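Side-chain contact in ubiquitin conjugating enzyme (Plasmodium yoelii, PDB 2PWQ), which probably carries activated ubiquitin as a thioester and passes it on, as expected of a ubiquitin-conjugating (E2) enzyme: residues Leu74-Pro79 with Thr124-Ile129. Sequence-based numbering, arbitrary orientation.
Sequences LAITIP and TALLSI
Ile76 and Leu126 meet tip to tip, CD1 of Ile76 lying 4.1 Å from CD1 of Leu126, in the closest approach between segments 74-79 and 124-129. The Ile76 branch that makes this touch, CG1, stands anti to the carbonyl carbon (chi1 -53°), and an extended second torsion carries CD1 off the sheet to the helix. Both methyls of Leu126 face that one atom, CD2 of Leu126 being 4.2 Å from CD1 of Ile76. CD2 of Leu126 also approaches CD2 of Leu74, at 4.4 Å. The same Leu74 methyl faces both branches of Ile129, with Leu74 CD2 4.3 Å from CG2 and 4.4 Å from CD1 of Ile129, so one methyl of the strand is shared by two residues of the helix. Leu74 and Ile76, two apart on the strand, and Leu126 and Ile129, three apart on the helix, thus form a small aliphatic cluster.

Contacts across the two segments are apolar. Within the helix, the hydroxyl of Ser128 donates to the carbonyl of Ala125 (OG to O 3.0 Å), a turn back along its own backbone. On the strand, the backbones of Leu74 and Ile76 pair with Gly57 and Trp55 of the adjoining strand 54-60.

The strand and helix segments run roughly antiparallel, at 145°, with axes 11.9 Å apart at their closest. This joins the antiparallel sheet to the helix packed on it in the α/β fold of the E2 family. Ile59 and Phe91 touch both Leu74 and Ile129, extending the apolar layer, and Ile43 adds to it beside Leu126. The side chain of Ile129 is about 10 Å from that of Cys108, the predicted thioester-forming residue. With methyl groups alone meeting across the interface and all four residues buried, the association of these segments rests on dispersion and the exclusion of water, without directional bonds.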
loop_
_atom_site.group_PDB
_atom_site.type_symbol
_atom_site.label_atom_id
_atom_site.label_comp_id
_atom_site.label_asym_id
_atom_site.label_seq_id
_atom_site.Cartn_x
_atom_site.Cartn_y
_atom_site.Cartn_z
ATOM N N LEU A 74 3.704 -3.508 -3.395
ATOM C CA LEU A 74 2.573 -4.160 -2.732
ATOM C C LEU A 74 1.930 -5.184 -3.681
ATOM O O LEU A 74 2.102 -5.107 -4.887
ATOM C CB LEU A 74 1.512 -3.121 -2.236
ATOM C CG LEU A 74 1.937 -1.964 -1.305
ATOM C CD1 LEU A 74 2.438 -0.713 -2.098
ATOM C CD2 LEU A 74 0.822 -1.570 -0.344
ATOM N N ALA A 75 1.166 -6.120 -3.119
ATOM C CA ALA A 75 0.425 -7.125 -3.874
ATOM C C ALA A 75 -1.026 -6.781 -3.739
ATOM O O ALA A 75 -1.508 -6.680 -2.635
ATOM C CB ALA A 75 0.693 -8.577 -3.292
ATOM N N ILE A 76 -1.711 -6.620 -4.861
ATOM C CA ILE A 76 -3.122 -6.197 -4.894
ATOM C C ILE A 76 -4.007 -7.306 -5.504
ATOM O O ILE A 76 -3.961 -7.558 -6.707
ATOM C CB ILE A 76 -3.266 -4.892 -5.696
ATOM C CG1 ILE A 76 -2.297 -3.827 -5.153
ATOM C CG2 ILE A 76 -4.760 -4.397 -5.711
ATOM C CD1 ILE A 76 -2.087 -2.650 -6.077
ATOM N N THR A 77 -4.795 -8.005 -4.697
ATOM C CA THR A 77 -5.685 -8.984 -5.298
ATOM C C THR A 77 -7.110 -8.443 -5.362
ATOM O O THR A 77 -7.727 -8.103 -4.319
ATOM C CB THR A 77 -5.604 -10.399 -4.660
ATOM O OG1 THR A 77 -6.534 -10.504 -3.601
ATOM C CG2 THR A 77 -4.234 -10.713 -4.112
ATOM N N ILE A 78 -7.620 -8.317 -6.588
ATOM C CA ILE A 78 -8.900 -7.636 -6.846
ATOM C C ILE A 78 -9.978 -8.685 -6.966
ATOM O O ILE A 78 -9.799 -9.644 -7.728
ATOM C CB ILE A 78 -8.814 -6.814 -8.130
ATOM C CG1 ILE A 78 -7.679 -5.815 -8.007
ATOM C CG2 ILE A 78 -10.158 -6.132 -8.459
ATOM C CD1 ILE A 78 -7.142 -5.346 -9.284
ATOM N N PRO A 79 -11.097 -8.539 -6.214
ATOM C CA PRO A 79 -12.127 -9.589 -6.254
ATOM C C PRO A 79 -12.890 -9.607 -7.572
ATOM O O PRO A 79 -12.901 -8.592 -8.278
ATOM C CB PRO A 79 -13.063 -9.205 -5.088
ATOM C CG PRO A 79 -12.916 -7.759 -4.960
ATOM C CD PRO A 79 -11.481 -7.444 -5.294
ATOM N N THR A 124 -6.748 5.339 -4.924
ATOM C CA THR A 124 -7.070 6.047 -3.688
ATOM C C THR A 124 -6.794 5.123 -2.456
ATOM O O THR A 124 -6.332 5.603 -1.415
ATOM C CB THR A 124 -8.432 6.871 -3.730
ATOM O OG1 THR A 124 -9.558 6.003 -3.865
ATOM C CG2 THR A 124 -8.432 7.875 -4.927
ATOM N N ALA A 125 -7.017 3.817 -2.587
ATOM C CA ALA A 125 -6.618 2.860 -1.519
ATOM C C ALA A 125 -5.126 2.958 -1.245
ATOM O O ALA A 125 -4.689 2.968 -0.095
ATOM C CB ALA A 125 -7.007 1.415 -1.866
ATOM N N LEU A 126 -4.353 3.051 -2.318
ATOM C CA LEU A 126 -2.926 3.204 -2.206
ATOM C C LEU A 126 -2.474 4.556 -1.662
ATOM O O LEU A 126 -1.507 4.615 -0.898
ATOM C CB LEU A 126 -2.225 2.880 -3.540
ATOM C CG LEU A 126 -2.427 1.463 -4.109
ATOM C CD1 LEU A 126 -1.806 1.382 -5.493
ATOM C CD2 LEU A 126 -1.884 0.381 -3.172
ATOM N N LEU A 127 -3.130 5.646 -2.079
ATOM C CA LEU A 127 -2.828 6.964 -1.514
ATOM C C LEU A 127 -3.081 6.951 -0.001
ATOM O O LEU A 127 -2.350 7.572 0.758
ATOM C CB LEU A 127 -3.702 8.064 -2.129
ATOM C CG LEU A 127 -3.288 8.724 -3.452
ATOM C CD1 LEU A 127 -4.408 9.700 -3.889
ATOM C CD2 LEU A 127 -1.899 9.465 -3.421
ATOM N N SER A 128 -4.093 6.246 0.457
ATOM C CA SER A 128 -4.375 6.297 1.872
ATOM C C SER A 128 -3.378 5.422 2.652
ATOM O O SER A 128 -3.196 5.584 3.865
ATOM C CB SER A 128 -5.802 5.839 2.173
ATOM O OG SER A 128 -5.775 4.426 2.282
ATOM N N ILE A 129 -2.728 4.483 1.966
ATOM C CA ILE A 129 -1.713 3.687 2.625
ATOM C C ILE A 129 -0.481 4.558 2.687
ATOM O O ILE A 129 0.186 4.593 3.716
ATOM C CB ILE A 129 -1.461 2.351 1.884
ATOM C CG1 ILE A 129 -2.681 1.436 2.103
ATOM C CG2 ILE A 129 -0.163 1.631 2.428
ATOM C CD1 ILE A 129 -2.863 0.370 1.047
#